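Local coordinates for protein alginate lyase, family PL7 (Zobellia galactanivorans, PDB 4BE3) that is an exolytic alginate lyase of family PL7, thought to cleave the mannuronate-containing polysaccharide alginate from the ends of its chains, at residues E186-Y194 / F300-A310; E13-G21 / L27-F36. One frame throughout, in Å; residues are numbered along the deposited sequence.

Interaction 1: residues E186-Y194 / F300-A310; sequences EFSYEINVY and FKEATLGSGSA
With CG swung anti to the backbone N (chi1 173°), Asn-192 holds its amide out to the backbone of Ser-309, and Tyr-194, turned the same way (chi1 -178°), lays its ring against the backbone from Gly-308 to Ala-310. The pairing illustrates how one side-chain amide can imitate a strand edge. Asn-192 ND2 donates to Ser-309 O at 2.8 Å, nearly straight and close to the amide plane, while Ser-309 N gives its hydrogen to a lone pair of Asn-192 OD1 at 2.9 Å. Two such bonds fix the rotation of the amide. Without it, as with an alanine here, the N and O of Ser-309 would probably lose these two partners and segment 307-310 would be less firmly held. Beside this clamp Gly-308 CA approaches Val-193 O at 3.2 Å in a CA-H...O contact, too close for a side chain directed that way. One face of the Tyr-194 ring is covered by the peptide between Ser-309 and Ala-310, and CE2 of Tyr-194 touches CB of Ala-310 at 3.8 Å. At the far end, in one of the two conformers of Glu-186, its OE1 is met on the syn side by Lys-301 NZ at 3.0 Å, a salt bridge conditional on that conformer. Strand 80-90 separates the two strands: it pairs with 187-194 through Leu-82, Ala-84 and Leu-86, and Thr-85 faces the classic bulge at Lys-301 and Glu-302. The contact thus spans three neighbouring strands of the seven-stranded antiparallel sheet, with strand 197-203 flanking 187-194 on its other side.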
loop_
_atom_site.group_PDB
_atom_site.type_symbol
_atom_site.label_atom_id
_atom_site.label_comp_id
_atom_site.label_asym_id
_atom_site.label_seq_id
_atom_site.Cartn_x
_atom_site.Cartn_y
_atom_site.Cartn_z
ATOM N N GLU A 186 2.815 -29.016 -10.661
ATOM C CA GLU A 186 2.748 -27.888 -9.749
ATOM C C GLU A 186 4.033 -27.110 -9.655
ATOM O O GLU A 186 5.097 -27.700 -9.512
ATOM C CB GLU A 186 2.404 -28.421 -8.329
ATOM C CG GLU A 186 1.014 -28.930 -8.322
ATOM C CD GLU A 186 0.385 -29.191 -6.921
ATOM O OE1 GLU A 186 0.648 -28.484 -5.968
ATOM O OE2 GLU A 186 -0.448 -30.099 -6.846
ATOM N N PHE A 187 3.959 -25.751 -9.633
ATOM C CA PHE A 187 5.133 -24.977 -9.211
ATOM C C PHE A 187 4.613 -23.710 -8.481
ATOM O O PHE A 187 3.391 -23.422 -8.542
ATOM C CB PHE A 187 6.047 -24.583 -10.436
ATOM C CG PHE A 187 5.361 -23.760 -11.500
ATOM C CD1 PHE A 187 4.591 -24.413 -12.457
ATOM C CD2 PHE A 187 5.515 -22.367 -11.502
ATOM C CE1 PHE A 187 3.989 -23.657 -13.507
ATOM C CE2 PHE A 187 4.926 -21.592 -12.559
ATOM C CZ PHE A 187 4.188 -22.247 -13.567
ATOM N N SER A 188 5.536 -23.078 -7.758
ATOM C CA SER A 188 5.208 -21.873 -6.978
ATOM C C SER A 188 6.083 -20.730 -7.445
ATOM O O SER A 188 7.231 -20.960 -7.789
ATOM C CB SER A 188 5.552 -22.210 -5.498
ATOM O OG SER A 188 4.571 -23.248 -5.151
ATOM N N TYR A 189 5.617 -19.476 -7.294
ATOM C CA TYR A 189 6.437 -18.333 -7.434
ATOM C C TYR A 189 6.096 -17.398 -6.248
ATOM O O TYR A 189 4.971 -17.448 -5.650
ATOM C CB TYR A 189 6.265 -17.633 -8.799
ATOM C CG TYR A 189 4.926 -17.093 -9.088
ATOM C CD1 TYR A 189 4.527 -15.827 -8.479
ATOM C CD2 TYR A 189 4.134 -17.623 -10.085
ATOM C CE1 TYR A 189 3.278 -15.209 -8.795
ATOM C CE2 TYR A 189 2.840 -17.023 -10.428
ATOM C CZ TYR A 189 2.450 -15.807 -9.739
ATOM O OH TYR A 189 1.245 -15.260 -10.159
ATOM N N GLU A 190 7.072 -16.606 -5.943
ATOM C CA GLU A 190 6.846 -15.444 -5.060
ATOM C C GLU A 190 7.485 -14.260 -5.654
ATOM O O GLU A 190 8.694 -14.322 -6.051
ATOM C CB GLU A 190 7.539 -15.759 -3.701
ATOM C CG GLU A 190 7.386 -14.565 -2.677
ATOM C CD GLU A 190 8.053 -14.902 -1.348
ATOM O OE1 GLU A 190 7.533 -15.671 -0.555
ATOM O OE2 GLU A 190 9.246 -14.494 -1.177
ATOM N N ILE A 191 6.738 -13.139 -5.722
ATOM C CA ILE A 191 7.328 -11.889 -6.152
ATOM C C ILE A 191 7.278 -10.994 -4.843
ATOM O O ILE A 191 6.175 -10.656 -4.420
ATOM C CB ILE A 191 6.481 -11.181 -7.159
ATOM C CG1 ILE A 191 6.277 -12.176 -8.401
ATOM C CG2 ILE A 191 7.163 -9.780 -7.593
ATOM C CD1 ILE A 191 5.226 -11.587 -9.407
ATOM N N ASN A 192 8.460 -10.732 -4.300
ATOM C CA ASN A 192 8.556 -9.939 -3.018
ATOM C C ASN A 192 9.253 -8.646 -3.279
ATOM O O ASN A 192 10.501 -8.612 -3.516
ATOM C CB ASN A 192 9.346 -10.858 -2.056
ATOM C CG ASN A 192 9.683 -10.101 -0.752
ATOM O OD1 ASN A 192 8.944 -9.154 -0.435
ATOM N ND2 ASN A 192 10.784 -10.426 -0.081
ATOM N N VAL A 193 8.515 -7.534 -3.326
ATOM C CA VAL A 193 9.172 -6.240 -3.606
ATOM C C VAL A 193 9.299 -5.557 -2.243
ATOM O O VAL A 193 8.276 -5.328 -1.604
ATOM C CB VAL A 193 8.342 -5.335 -4.548
ATOM C CG1 VAL A 193 9.052 -3.991 -4.737
ATOM C CG2 VAL A 193 8.236 -6.115 -5.971
ATOM N N TYR A 194 10.511 -5.372 -1.819
ATOM C CA TYR A 194 10.797 -4.732 -0.510
ATOM C C TYR A 194 11.725 -3.573 -0.695
ATOM O O TYR A 194 12.865 -3.746 -1.195
ATOM C CB TYR A 194 11.403 -5.822 0.386
ATOM C CG TYR A 194 11.681 -5.261 1.767
ATOM C CD1 TYR A 194 10.617 -4.916 2.583
ATOM C CD2 TYR A 194 12.986 -5.061 2.186
ATOM C CE1 TYR A 194 10.883 -4.397 3.886
ATOM C CE2 TYR A 194 13.267 -4.529 3.472
ATOM C CZ TYR A 194 12.205 -4.229 4.272
ATOM O OH TYR A 194 12.465 -3.719 5.523
ATOM N N PHE A 300 -4.900 -22.491 -10.087
ATOM C CA PHE A 300 -4.120 -22.046 -8.963
ATOM C C PHE A 300 -4.671 -22.670 -7.740
ATOM O O PHE A 300 -5.945 -22.739 -7.582
ATOM C CB PHE A 300 -4.279 -20.516 -8.772
ATOM C CG PHE A 300 -3.492 -19.703 -9.780
ATOM C CD1 PHE A 300 -3.979 -19.586 -11.076
ATOM C CD2 PHE A 300 -2.283 -19.122 -9.344
ATOM C CE1 PHE A 300 -3.276 -18.809 -11.989
ATOM C CE2 PHE A 300 -1.551 -18.350 -10.322
ATOM C CZ PHE A 300 -2.044 -18.297 -11.615
ATOM N N LYS A 301 -3.811 -23.081 -6.844
ATOM C CA LYS A 301 -4.444 -23.532 -5.563
ATOM C C LYS A 301 -4.116 -22.552 -4.430
ATOM O O LYS A 301 -4.622 -22.656 -3.305
ATOM C CB LYS A 301 -3.974 -24.923 -5.218
ATOM C CG LYS A 301 -2.555 -25.025 -4.918
ATOM C CD LYS A 301 -2.540 -26.429 -4.382
ATOM C CE LYS A 301 -1.410 -26.691 -3.446
ATOM N NZ LYS A 301 -1.150 -28.167 -3.540
ATOM N N GLU A 302 -3.218 -21.637 -4.669
ATOM C CA GLU A 302 -2.966 -20.636 -3.609
ATOM C C GLU A 302 -2.622 -19.356 -4.345
ATOM O O GLU A 302 -1.925 -19.385 -5.442
ATOM C CB GLU A 302 -1.771 -21.063 -2.802
ATOM C CG GLU A 302 -1.226 -19.759 -2.112
ATOM C CD GLU A 302 -0.337 -19.924 -0.854
ATOM O OE1 GLU A 302 0.458 -20.856 -0.809
ATOM O OE2 GLU A 302 -0.398 -19.052 0.106
ATOM N N ALA A 303 -3.166 -18.206 -3.881
ATOM C CA ALA A 303 -2.822 -16.859 -4.447
ATOM C C ALA A 303 -2.940 -15.968 -3.190
ATOM O O ALA A 303 -4.076 -15.741 -2.679
ATOM C CB ALA A 303 -3.825 -16.457 -5.492
ATOM N N THR A 304 -1.834 -15.446 -2.700
ATOM C CA THR A 304 -1.846 -14.621 -1.468
ATOM C C THR A 304 -1.146 -13.337 -1.727
ATOM O O THR A 304 0.033 -13.387 -2.142
ATOM C CB THR A 304 -1.079 -15.423 -0.373
ATOM O OG1 THR A 304 -1.866 -16.629 -0.256
ATOM C CG2 THR A 304 -1.098 -14.744 1.039
ATOM N N LEU A 305 -1.733 -12.225 -1.263
ATOM C CA LEU A 305 -1.073 -10.913 -1.269
ATOM C C LEU A 305 -0.564 -10.601 0.093
ATOM O O LEU A 305 -1.285 -10.897 1.084
ATOM C CB LEU A 305 -2.091 -9.843 -1.728
ATOM C CG LEU A 305 -2.619 -10.082 -3.145
ATOM C CD1 LEU A 305 -3.892 -9.308 -3.448
ATOM C CD2 LEU A 305 -1.435 -9.489 -4.120
ATOM N N GLY A 306 0.588 -9.985 0.217
ATOM C CA GLY A 306 1.043 -9.471 1.584
ATOM C C GLY A 306 2.046 -8.342 1.373
ATOM O O GLY A 306 2.181 -7.753 0.274
ATOM N N SER A 307 2.666 -7.961 2.489
ATOM C CA SER A 307 3.529 -6.854 2.402
ATOM C C SER A 307 4.921 -7.436 1.957
ATOM O O SER A 307 5.288 -8.549 2.235
ATOM C CB SER A 307 3.337 -6.041 3.752
ATOM O OG SER A 307 4.015 -6.851 4.500
ATOM N N GLY A 308 5.680 -6.569 1.286
ATOM C CA GLY A 308 7.079 -6.833 0.983
ATOM C C GLY A 308 7.871 -7.111 2.288
ATOM O O GLY A 308 7.543 -6.531 3.392
ATOM N N SER A 309 8.862 -7.977 2.233
ATOM C CA SER A 309 9.686 -8.271 3.409
ATOM C C SER A 309 11.137 -8.387 3.102
ATOM O O SER A 309 11.559 -8.803 2.059
ATOM C CB SER A 309 9.190 -9.528 4.134
ATOM O OG SER A 309 9.237 -10.685 3.329
ATOM N N ALA A 310 11.970 -8.061 4.099
ATOM C CA ALA A 310 13.472 -8.155 3.976
ATOM C C ALA A 310 13.807 -9.624 3.759
ATOM O O ALA A 310 13.336 -10.451 4.492
ATOM C CB ALA A 310 14.083 -7.695 5.339
#

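Interaction 2: residues E13-G21 / L27-F36; sequences EWKILLGDG and LVNYAKDDFF
Ile-16 and Leu-27 lead the apolar packing that carries most of this contact, a worked case of a loop closing over one face of a strand and the turn after it. Leu-27 sends its two methyls different ways: CD2 packs against CG2 of Ile-16 at 3.5 Å, and CD1 lies 4.0 Å from CB of Trp-14 while resting against that residue's carbonyl oxygen. The other branch of Ile-16, with CG1 anti to the backbone N (chi1 -160°), carries CD1 over the face of Phe-36, 3.5 Å from the ring centroid, a CH-pi contact. Leu-18 likewise divides its branches, CD2 against CB of Phe-36 and CD1 touching both Tyr-30 OH and Lys-32 CE, the latter a tight 3.5 Å. Phe-35 packs against the turn at Gly-19 and Asp-20, its CZ 3.6 Å from CB of Asp-20.

Charge pairing adds one bond: Lys-32 NZ reaches the syn lone pair of Asp-20 OD2 at 2.9 Å, while Asp-20 OD1 is hydrogen-bonded to Thr-22 OG1. A water bridges Trp-14 O (2.6 Å) and Leu-27 N (2.8 Å), accepting from the latter. Within the loop, Lys-32 O takes hydrogens from both Phe-35 N and Phe-36 N, as fits a classic beta bulge.

Strand 14-17 lies between 23-24 and 65-70 in its sheet, and Leu-17 touches the bound meso-tartaric acid. Helix 286-291 packs on Asp-20 and Phe-35, and the loop then runs into strand 36-41 of the other sheet.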
loop_
_atom_site.group_PDB
_atom_site.type_symbol
_atom_site.label_atom_id
_atom_site.label_comp_id
_atom_site.label_asym_id
_atom_site.label_seq_id
_atom_site.Cartn_x
_atom_site.Cartn_y
_atom_site.Cartn_z
ATOM N N GLU A 13 -9.832 -8.484 -2.579
ATOM C CA GLU A 13 -8.701 -7.577 -2.907
ATOM C C GLU A 13 -8.354 -7.554 -4.419
ATOM O O GLU A 13 -7.497 -6.778 -4.821
ATOM C CB GLU A 13 -7.447 -8.103 -2.114
ATOM C CG GLU A 13 -7.708 -7.810 -0.634
ATOM C CD GLU A 13 -6.482 -8.158 0.206
ATOM O OE1 GLU A 13 -5.236 -7.990 -0.234
ATOM O OE2 GLU A 13 -6.673 -8.658 1.366
ATOM N N TRP A 14 -9.082 -8.349 -5.164
ATOM C CA TRP A 14 -8.887 -8.433 -6.632
ATOM C C TRP A 14 -10.085 -8.053 -7.459
ATOM O O TRP A 14 -11.236 -8.353 -6.996
ATOM C CB TRP A 14 -8.597 -9.871 -7.010
ATOM C CG TRP A 14 -7.355 -10.458 -6.335
ATOM C CD1 TRP A 14 -7.331 -11.333 -5.258
ATOM C CD2 TRP A 14 -5.962 -10.414 -6.846
ATOM N NE1 TRP A 14 -6.058 -11.777 -5.023
ATOM C CE2 TRP A 14 -5.173 -11.208 -5.953
ATOM C CE3 TRP A 14 -5.336 -9.745 -7.921
ATOM C CZ2 TRP A 14 -3.767 -11.475 -6.169
ATOM C CZ3 TRP A 14 -3.932 -9.943 -8.097
ATOM C CH2 TRP A 14 -3.173 -10.780 -7.222
ATOM N N LYS A 15 -9.905 -7.494 -8.695
ATOM C CA LYS A 15 -10.969 -7.374 -9.672
ATOM C C LYS A 15 -10.545 -8.349 -10.808
ATOM O O LYS A 15 -9.369 -8.905 -10.751
ATOM C CB LYS A 15 -11.037 -5.981 -10.231
ATOM C CG LYS A 15 -9.759 -5.558 -10.954
ATOM C CD LYS A 15 -9.767 -4.095 -11.345
ATOM C CE LYS A 15 -9.577 -3.218 -10.088
ATOM N NZ LYS A 15 -9.155 -1.862 -10.608
ATOM N N ILE A 16 -11.440 -8.597 -11.738
ATOM C CA ILE A 16 -11.049 -9.518 -12.843
ATOM C C ILE A 16 -11.417 -8.913 -14.188
ATOM O O ILE A 16 -12.404 -8.108 -14.283
ATOM C CB ILE A 16 -11.685 -10.961 -12.608
ATOM C CG1 ILE A 16 -10.941 -12.105 -13.424
ATOM C CG2 ILE A 16 -13.162 -10.980 -13.036
ATOM C CD1 ILE A 16 -11.267 -13.500 -12.985
ATOM N N LEU A 17 -10.648 -9.321 -15.234
ATOM C CA LEU A 17 -11.135 -9.149 -16.622
ATOM C C LEU A 17 -11.201 -10.612 -17.142
ATOM O O LEU A 17 -10.175 -11.364 -17.003
ATOM C CB LEU A 17 -10.127 -8.300 -17.408
ATOM C CG LEU A 17 -10.335 -8.353 -18.961
ATOM C CD1 LEU A 17 -11.811 -7.834 -19.223
ATOM C CD2 LEU A 17 -9.275 -7.420 -19.472
ATOM N N LEU A 18 -12.276 -11.036 -17.819
ATOM C CA LEU A 18 -12.375 -12.376 -18.431
ATOM C C LEU A 18 -12.055 -12.332 -19.883
ATOM O O LEU A 18 -12.087 -11.215 -20.504
ATOM C CB LEU A 18 -13.829 -12.891 -18.310
ATOM C CG LEU A 18 -14.397 -12.838 -16.854
ATOM C CD1 LEU A 18 -15.833 -13.435 -16.991
ATOM C CD2 LEU A 18 -13.606 -13.664 -15.806
ATOM N N GLY A 19 -11.881 -13.520 -20.461
ATOM C CA GLY A 19 -11.486 -13.659 -21.891
ATOM C C GLY A 19 -12.586 -13.123 -22.811
ATOM O O GLY A 19 -12.294 -12.815 -23.963
ATOM N N ASP A 20 -13.834 -13.069 -22.331
ATOM C CA ASP A 20 -14.854 -12.483 -23.153
ATOM C C ASP A 20 -15.108 -10.962 -22.944
ATOM O O ASP A 20 -16.126 -10.453 -23.476
ATOM C CB ASP A 20 -16.135 -13.226 -22.954
ATOM C CG ASP A 20 -16.747 -12.940 -21.593
ATOM O OD1 ASP A 20 -16.136 -12.207 -20.711
ATOM O OD2 ASP A 20 -17.921 -13.413 -21.376
ATOM N N GLY A 21 -14.230 -10.286 -22.220
ATOM C CA GLY A 21 -14.166 -8.825 -22.049
ATOM C C GLY A 21 -15.041 -8.405 -20.840
ATOM O O GLY A 21 -15.105 -7.214 -20.512
ATOM N N LEU A 27 -15.669 -9.893 -6.430
ATOM C CA LEU A 27 -15.464 -11.304 -6.927
ATOM C C LEU A 27 -15.836 -12.284 -5.927
ATOM O O LEU A 27 -15.762 -13.495 -6.094
ATOM C CB LEU A 27 -13.913 -11.531 -7.348
ATOM C CG LEU A 27 -13.478 -10.666 -8.528
ATOM C CD1 LEU A 27 -11.971 -10.998 -8.728
ATOM C CD2 LEU A 27 -14.337 -10.960 -9.731
ATOM N N VAL A 28 -16.353 -11.774 -4.788
ATOM C CA VAL A 28 -16.908 -12.753 -3.843
ATOM C C VAL A 28 -18.144 -13.436 -4.408
ATOM O O VAL A 28 -19.137 -12.693 -4.939
ATOM C CB VAL A 28 -17.187 -12.103 -2.448
ATOM C CG1 VAL A 28 -17.941 -13.105 -1.558
ATOM C CG2 VAL A 28 -15.849 -11.784 -1.736
ATOM N N ASN A 29 -18.191 -14.790 -4.312
ATOM C CA ASN A 29 -19.269 -15.560 -4.941
ATOM C C ASN A 29 -19.507 -15.193 -6.384
ATOM O O ASN A 29 -20.660 -14.911 -6.794
ATOM C CB ASN A 29 -20.556 -15.417 -4.140
ATOM C CG ASN A 29 -20.369 -15.943 -2.733
ATOM O OD1 ASN A 29 -19.594 -16.920 -2.553
ATOM N ND2 ASN A 29 -21.008 -15.298 -1.705
ATOM N N TYR A 30 -18.425 -15.207 -7.193
ATOM C CA TYR A 30 -18.564 -14.916 -8.626
ATOM C C TYR A 30 -17.873 -15.951 -9.397
ATOM O O TYR A 30 -16.735 -16.284 -9.026
ATOM C CB TYR A 30 -17.958 -13.587 -8.894
ATOM C CG TYR A 30 -18.011 -13.274 -10.397
ATOM C CD1 TYR A 30 -19.173 -12.863 -10.981
ATOM C CD2 TYR A 30 -16.854 -13.480 -11.213
ATOM C CE1 TYR A 30 -19.271 -12.574 -12.370
ATOM C CE2 TYR A 30 -16.912 -13.144 -12.550
ATOM C CZ TYR A 30 -18.117 -12.713 -13.120
ATOM O OH TYR A 30 -18.168 -12.449 -14.460
ATOM N N ALA A 31 -18.517 -16.485 -10.439
ATOM C CA ALA A 31 -17.788 -17.416 -11.346
ATOM C C ALA A 31 -18.394 -17.181 -12.698
ATOM O O ALA A 31 -19.513 -16.602 -12.814
ATOM C CB ALA A 31 -17.949 -18.905 -10.922
ATOM N N LYS A 32 -17.693 -17.637 -13.755
ATOM C CA LYS A 32 -18.347 -17.654 -15.010
ATOM C C LYS A 32 -17.785 -18.851 -15.720
ATOM O O LYS A 32 -16.530 -19.026 -15.878
ATOM C CB LYS A 32 -18.058 -16.365 -15.777
ATOM C CG LYS A 32 -18.668 -16.595 -17.172
ATOM C CD LYS A 32 -19.626 -15.538 -17.603
ATOM C CE LYS A 32 -18.923 -14.405 -18.315
ATOM N NZ LYS A 32 -19.902 -14.070 -19.393
ATOM N N ASP A 33 -18.683 -19.752 -16.130
ATOM C CA ASP A 33 -18.329 -20.971 -16.807
ATOM C C ASP A 33 -17.392 -20.669 -18.012
ATOM O O ASP A 33 -17.563 -19.634 -18.738
ATOM C CB ASP A 33 -19.581 -21.589 -17.480
ATOM C CG ASP A 33 -20.560 -22.190 -16.459
ATOM O OD1 ASP A 33 -20.272 -22.322 -15.296
ATOM O OD2 ASP A 33 -21.618 -22.603 -16.933
ATOM N N ASP A 34 -16.462 -21.600 -18.207
ATOM C CA ASP A 34 -15.422 -21.465 -19.309
ATOM C C ASP A 34 -14.404 -20.353 -19.128
ATOM O O ASP A 34 -13.608 -20.187 -20.077
ATOM C CB ASP A 34 -16.076 -21.193 -20.658
ATOM C CG ASP A 34 -16.829 -22.399 -21.198
ATOM O OD1 ASP A 34 -16.705 -23.554 -20.625
ATOM O OD2 ASP A 34 -17.563 -22.118 -22.184
ATOM N N PHE A 35 -14.431 -19.570 -18.040
ATOM C CA PHE A 35 -13.395 -18.524 -17.868
ATOM C C PHE A 35 -12.830 -18.605 -16.485
ATOM O O PHE A 35 -11.635 -18.559 -16.308
ATOM C CB PHE A 35 -13.962 -17.129 -18.081
ATOM C CG PHE A 35 -14.450 -16.936 -19.533
ATOM C CD1 PHE A 35 -13.550 -16.731 -20.559
ATOM C CD2 PHE A 35 -15.812 -16.986 -19.812
ATOM C CE1 PHE A 35 -14.025 -16.586 -21.892
ATOM C CE2 PHE A 35 -16.285 -16.851 -21.131
ATOM C CZ PHE A 35 -15.403 -16.658 -22.155
ATOM N N PHE A 36 -13.715 -18.607 -15.458
ATOM C CA PHE A 36 -13.181 -18.302 -14.095
ATOM C C PHE A 36 -14.031 -19.098 -13.149
ATOM O O PHE A 36 -15.242 -18.764 -12.985
ATOM C CB PHE A 36 -13.308 -16.831 -13.751
ATOM C CG PHE A 36 -12.869 -16.474 -12.301
ATOM C CD1 PHE A 36 -11.566 -16.779 -11.787
ATOM C CD2 PHE A 36 -13.818 -15.852 -11.448
ATOM C CE1 PHE A 36 -11.221 -16.393 -10.469
ATOM C CE2 PHE A 36 -13.460 -15.467 -10.151
ATOM C CZ PHE A 36 -12.228 -15.796 -9.660
HETATM O O HOH W 1 -13.368 -8.574 -5.447
#

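In the fold
The centres of interactions 1 and 2 lie about 21 Å apart, and in sequence interaction 2 closes long before interaction 1 opens. Interaction 1 belongs to the seven-stranded sheet; interaction 2 starts on the other antiparallel sheet, at strand 14-17, and its loop ends where strand 36-41 enters the seven-stranded one. Interaction 2 thus illustrates how the two sheets, as in the jelly-roll lyases of family PL7, are tied together. The contacts also meet directly across the sheets, for CD1 of Leu-305 packs against CE2 of Trp-14 at 3.4 Å. Interaction 2 includes a residue of the tartrate pocket, whereas interaction 1 joins two strands far apart in sequence that flank strand 80-90.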